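Local coordinates for protein CAIP (Helicobacter cinaedi, PDB 5LBH) that probably stores iron as a Dps-like mini-ferritin and promotes the differentiation of macrophages into foam cells in atherosclerotic inflammation, at residues K9-D14 against L104-E109; A15-V20 against K75-K80. One frame throughout, in Å; residues are numbered along the deposited sequence.

Contact 1 (K9-D14 against L104-E109); sequences KQIQAD and LKLFTE
Inside the ferritin-like four-helix bundle, helix 4-28 runs nearly antiparallel to helix 89-116: the local axes of 9-14 and 104-109 make 159° between their N-to-C directions, with a closest approach of 10.6 Å. I11 carries the contact: its CG1-CD1 branch meets both L106 and F107, and CG2 adds a touch on F107. CG1 lies anti to the carbonyl carbon (chi1 -61°), which sends CD1 across to helix 89-116, where it sits over one face of the F107 ring. The evidence for a CH-pi contact is direct: CD1 of I11 is 3.5 Å from the centroid of the F107 ring and only 16° off its normal, displaced toward the rim. I11 CG2 touches F107 CZ at 3.7 Å, so the ring tip is met by a second carbon. L106 and I11 instead run alongside each other, pointing opposite ways, with L106 CG 3.8 Å from I11 CG1. V55 of helix 34-61 also packs on I11, and V130 and L133 of helix 120-144 on F107, so all four bundle helices join in this apolar core.

The polar margin is D14, whose side chain crosses that of L106 at about a right angle, OD2 lying 3.8 Å from L106 CD2. Its buried carboxylate is well satisfied: OD1 accepts the backbone N-H groups of K78 and I79, while OD2 also bonds to Y102 OH, a set of partners consistent with an ionised acid. Within helix 4-28, Q10 NE2, also bonded to A76 O, donates to D14 OD2 at 2.8 Å, the acceptor lying close to the Q10 amide plane but the donor standing above the carboxylate plane.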
# COMPACT_ATOMS: atom_id res chain seq x y z
N LYS A 9 1.46 -17.62 34.78
CA LYS A 9 2.78 -18.22 34.52
C LYS A 9 2.66 -19.68 34.13
O LYS A 9 3.53 -20.20 33.42
CB LYS A 9 3.76 -18.07 35.68
CG LYS A 9 3.56 -16.96 36.63
CD LYS A 9 4.82 -16.73 37.44
CE LYS A 9 5.41 -18.05 37.91
NZ LYS A 9 6.76 -17.84 38.52
N GLN A 10 1.62 -20.36 34.59
CA GLN A 10 1.36 -21.70 34.09
C GLN A 10 1.08 -21.67 32.59
O GLN A 10 1.66 -22.44 31.81
CB GLN A 10 0.21 -22.33 34.89
CG GLN A 10 -0.14 -23.74 34.46
CD GLN A 10 0.95 -24.74 34.80
OE1 GLN A 10 1.49 -24.72 35.90
NE2 GLN A 10 1.29 -25.58 33.85
N ILE A 11 0.22 -20.74 32.15
CA ILE A 11 -0.01 -20.55 30.72
C ILE A 11 1.31 -20.25 30.00
O ILE A 11 1.57 -20.76 28.90
CB ILE A 11 -1.03 -19.41 30.49
CG1 ILE A 11 -2.39 -19.73 31.15
CG2 ILE A 11 -1.17 -19.11 29.01
CD1 ILE A 11 -3.54 -19.08 30.53
N GLN A 12 2.15 -19.42 30.61
CA GLN A 12 3.44 -19.08 30.01
C GLN A 12 4.29 -20.32 29.78
O GLN A 12 4.81 -20.54 28.68
CB GLN A 12 4.17 -18.07 30.91
CG GLN A 12 5.43 -17.52 30.29
CD GLN A 12 6.37 -16.89 31.30
OE1 GLN A 12 6.08 -16.83 32.49
NE2 GLN A 12 7.52 -16.43 30.83
N ALA A 13 4.43 -21.16 30.81
CA ALA A 13 5.29 -22.34 30.69
C ALA A 13 4.76 -23.32 29.66
O ALA A 13 5.53 -23.87 28.86
CB ALA A 13 5.46 -23.01 32.05
N ASP A 14 3.45 -23.56 29.66
CA ASP A 14 2.90 -24.48 28.67
C ASP A 14 2.97 -23.90 27.27
O ASP A 14 3.12 -24.65 26.30
CB ASP A 14 1.47 -24.87 29.05
CG ASP A 14 1.40 -25.71 30.33
OD1 ASP A 14 2.17 -26.69 30.49
OD2 ASP A 14 0.56 -25.37 31.18
N LEU A 104 -7.91 -24.42 26.79
CA LEU A 104 -9.24 -23.88 27.03
C LEU A 104 -9.58 -23.90 28.52
O LEU A 104 -10.01 -22.88 29.08
CB LEU A 104 -10.29 -24.64 26.22
CG LEU A 104 -11.74 -24.30 26.50
CD1 LEU A 104 -12.12 -22.91 25.98
CD2 LEU A 104 -12.62 -25.33 25.84
N LYS A 105 -9.36 -25.04 29.20
CA LYS A 105 -9.56 -25.10 30.66
C LYS A 105 -8.74 -24.02 31.37
O LYS A 105 -9.27 -23.28 32.20
CB LYS A 105 -9.19 -26.47 31.21
CG LYS A 105 -10.23 -27.56 31.07
CD LYS A 105 -9.83 -28.77 31.91
CE LYS A 105 -8.58 -29.49 31.36
NZ LYS A 105 -8.91 -30.47 30.27
N LEU A 106 -7.46 -23.90 31.00
CA LEU A 106 -6.57 -22.96 31.65
C LEU A 106 -7.06 -21.52 31.52
O LEU A 106 -7.15 -20.78 32.51
CB LEU A 106 -5.18 -23.10 31.04
CG LEU A 106 -3.96 -23.15 31.93
CD1 LEU A 106 -4.24 -24.15 33.04
CD2 LEU A 106 -2.76 -23.58 31.08
N PHE A 107 -7.45 -21.11 30.30
CA PHE A 107 -7.92 -19.75 30.11
C PHE A 107 -9.28 -19.53 30.74
O PHE A 107 -9.56 -18.43 31.25
CB PHE A 107 -7.98 -19.40 28.63
CG PHE A 107 -6.66 -19.00 28.07
CD1 PHE A 107 -6.11 -17.76 28.40
CD2 PHE A 107 -5.95 -19.85 27.25
CE1 PHE A 107 -4.89 -17.37 27.89
CE2 PHE A 107 -4.72 -19.47 26.73
CZ PHE A 107 -4.19 -18.23 27.06
N THR A 108 -10.13 -20.56 30.75
CA THR A 108 -11.41 -20.44 31.43
C THR A 108 -11.22 -20.20 32.92
O THR A 108 -11.84 -19.30 33.49
CB THR A 108 -12.24 -21.70 31.20
OG1 THR A 108 -12.35 -21.94 29.79
CG2 THR A 108 -13.61 -21.56 31.84
N GLU A 109 -10.35 -20.97 33.56
CA GLU A 109 -10.17 -20.78 34.99
C GLU A 109 -9.50 -19.44 35.28
O GLU A 109 -9.83 -18.79 36.27
CB GLU A 109 -9.41 -21.96 35.58
CG GLU A 109 -9.28 -21.89 37.11
CD GLU A 109 -10.65 -21.74 37.84
OE1 GLU A 109 -11.68 -22.23 37.30
OE2 GLU A 109 -10.67 -21.13 38.94

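Contact 2 (A15-V20 against K75-K80); sequences ASVFYV and KAAKIK
The long connection between the second and third helices of the ferritin-like bundle, which holds the short helix 70-76 found in Dps proteins, is laid against helix 4-28 here. Segment 75-80 leaves that short helix at A77, whose phi/psi of -66/136° is extended, and it continues as loop. V17 is the side chain that grips it, with its two methyls reaching separate residues. CG2, anti to the carbonyl carbon, faces A77 CB at 3.5 Å. CG1, anti to the backbone N (chi1 172°), lies 3.6 Å from the backbone O of I79 and 4.1 Å from I79 CG2, as the V17 and I79 side chains run alongside each other, pointing opposite ways. The touching side-chain atoms are all aliphatic carbons, and the nearest atom to CG1 is a carbonyl oxygen.

Around this contact, Y102 and F103 of helix 89-116 pack on I79, while L70 of a second subunit packs on V17, which places the connection beside a subunit interface. The next residue, F18, meets I79 at its base: the ring goes off to an edge-to-face pair with F48, leaving F18 CB 4.4 Å from I79 CD1.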
# COMPACT_ATOMS: atom_id res chain seq x y z
N ALA A 15 2.84 -22.56 27.13
CA ALA A 15 3.00 -21.94 25.81
C ALA A 15 4.40 -22.18 25.25
O ALA A 15 4.55 -22.49 24.06
CB ALA A 15 2.70 -20.45 25.84
N SER A 16 5.43 -22.04 26.09
CA SER A 16 6.78 -22.21 25.55
C SER A 16 7.04 -23.65 25.14
O SER A 16 7.74 -23.90 24.16
CB SER A 16 7.85 -21.72 26.55
OG SER A 16 7.98 -22.55 27.68
N VAL A 17 6.47 -24.62 25.86
CA VAL A 17 6.63 -26.02 25.47
C VAL A 17 5.83 -26.32 24.21
O VAL A 17 6.31 -26.98 23.29
CB VAL A 17 6.26 -26.95 26.63
CG1 VAL A 17 6.21 -28.41 26.18
CG2 VAL A 17 7.26 -26.76 27.79
N PHE A 18 4.59 -25.82 24.13
CA PHE A 18 3.76 -26.03 22.95
C PHE A 18 4.40 -25.37 21.73
O PHE A 18 4.36 -25.92 20.61
CB PHE A 18 2.36 -25.46 23.19
CG PHE A 18 1.36 -25.86 22.16
CD1 PHE A 18 0.74 -24.91 21.36
CD2 PHE A 18 1.02 -27.20 21.99
CE1 PHE A 18 -0.19 -25.29 20.40
CE2 PHE A 18 0.09 -27.58 21.03
CZ PHE A 18 -0.52 -26.63 20.23
N TYR A 19 5.01 -24.20 21.94
CA TYR A 19 5.70 -23.51 20.86
C TYR A 19 6.71 -24.42 20.17
O TYR A 19 6.76 -24.50 18.94
CB TYR A 19 6.36 -22.26 21.43
CG TYR A 19 7.21 -21.46 20.48
CD1 TYR A 19 8.59 -21.51 20.56
CD2 TYR A 19 6.63 -20.62 19.53
CE1 TYR A 19 9.37 -20.78 19.72
CE2 TYR A 19 7.41 -19.88 18.66
CZ TYR A 19 8.78 -19.96 18.76
OH TYR A 19 9.60 -19.24 17.93
N VAL A 20 7.52 -25.14 20.96
CA VAL A 20 8.53 -26.01 20.37
C VAL A 20 7.89 -27.28 19.81
O VAL A 20 8.27 -27.75 18.74
CB VAL A 20 9.64 -26.33 21.40
CG1 VAL A 20 10.54 -27.42 20.88
CG2 VAL A 20 10.48 -25.08 21.66
N LYS A 75 10.05 -27.25 34.09
CA LYS A 75 9.56 -27.92 35.29
C LYS A 75 8.13 -27.52 35.62
O LYS A 75 7.38 -28.33 36.18
CB LYS A 75 10.54 -27.69 36.45
CG LYS A 75 11.76 -28.60 36.35
CD LYS A 75 12.68 -28.25 35.21
CE LYS A 75 13.62 -29.29 34.79
NZ LYS A 75 13.05 -30.43 34.16
N ALA A 76 7.68 -26.32 35.21
CA ALA A 76 6.30 -25.92 35.45
C ALA A 76 5.33 -26.47 34.41
O ALA A 76 4.13 -26.62 34.71
CB ALA A 76 6.18 -24.40 35.51
N ALA A 77 5.80 -26.78 33.21
CA ALA A 77 4.90 -27.13 32.13
C ALA A 77 4.17 -28.42 32.43
O ALA A 77 4.77 -29.38 32.93
CB ALA A 77 5.68 -27.27 30.82
N LYS A 78 2.87 -28.44 32.17
CA LYS A 78 2.14 -29.70 32.20
C LYS A 78 2.00 -30.32 30.83
O LYS A 78 1.80 -31.54 30.74
CB LYS A 78 0.76 -29.50 32.83
CG LYS A 78 0.87 -29.04 34.26
CD LYS A 78 -0.38 -29.34 35.04
CE LYS A 78 -0.17 -29.00 36.51
NZ LYS A 78 -1.21 -29.64 37.38
N ILE A 79 2.11 -29.53 29.76
CA ILE A 79 2.07 -30.10 28.42
C ILE A 79 3.34 -30.91 28.20
O ILE A 79 4.45 -30.45 28.51
CB ILE A 79 1.90 -28.99 27.37
CG1 ILE A 79 0.45 -28.55 27.38
CG2 ILE A 79 2.27 -29.48 25.97
CD1 ILE A 79 0.13 -27.54 26.41
N LYS A 80 3.18 -32.13 27.69
CA LYS A 80 4.31 -33.04 27.54
C LYS A 80 5.08 -32.72 26.27
O LYS A 80 4.49 -32.37 25.25
CB LYS A 80 3.84 -34.50 27.49
CG LYS A 80 2.95 -34.92 28.66
CD LYS A 80 3.76 -35.29 29.88
CE LYS A 80 2.84 -35.78 31.02
NZ LYS A 80 1.99 -36.94 30.61

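Both contacts are buried and use successive turns of helix 4-28, with centres about 11 Å apart, but they join it to different kinds of partner. Contact 1 is helix against helix within the bundle core, where a methyl meets an aromatic face. Contact 2 sets the helix against a largely non-helical connection nearer the second subunit, through aliphatic carbons and a backbone carbonyl, and the lysines K75, K78 and K80 of segment 75-80 are exposed. Contact 2 is nested inside the chain loop that contact 1 closes. D14 bridges them: one carboxylate oxygen, OD2, lies against L106 and the other, OD1, holds the loop backbone of contact 2.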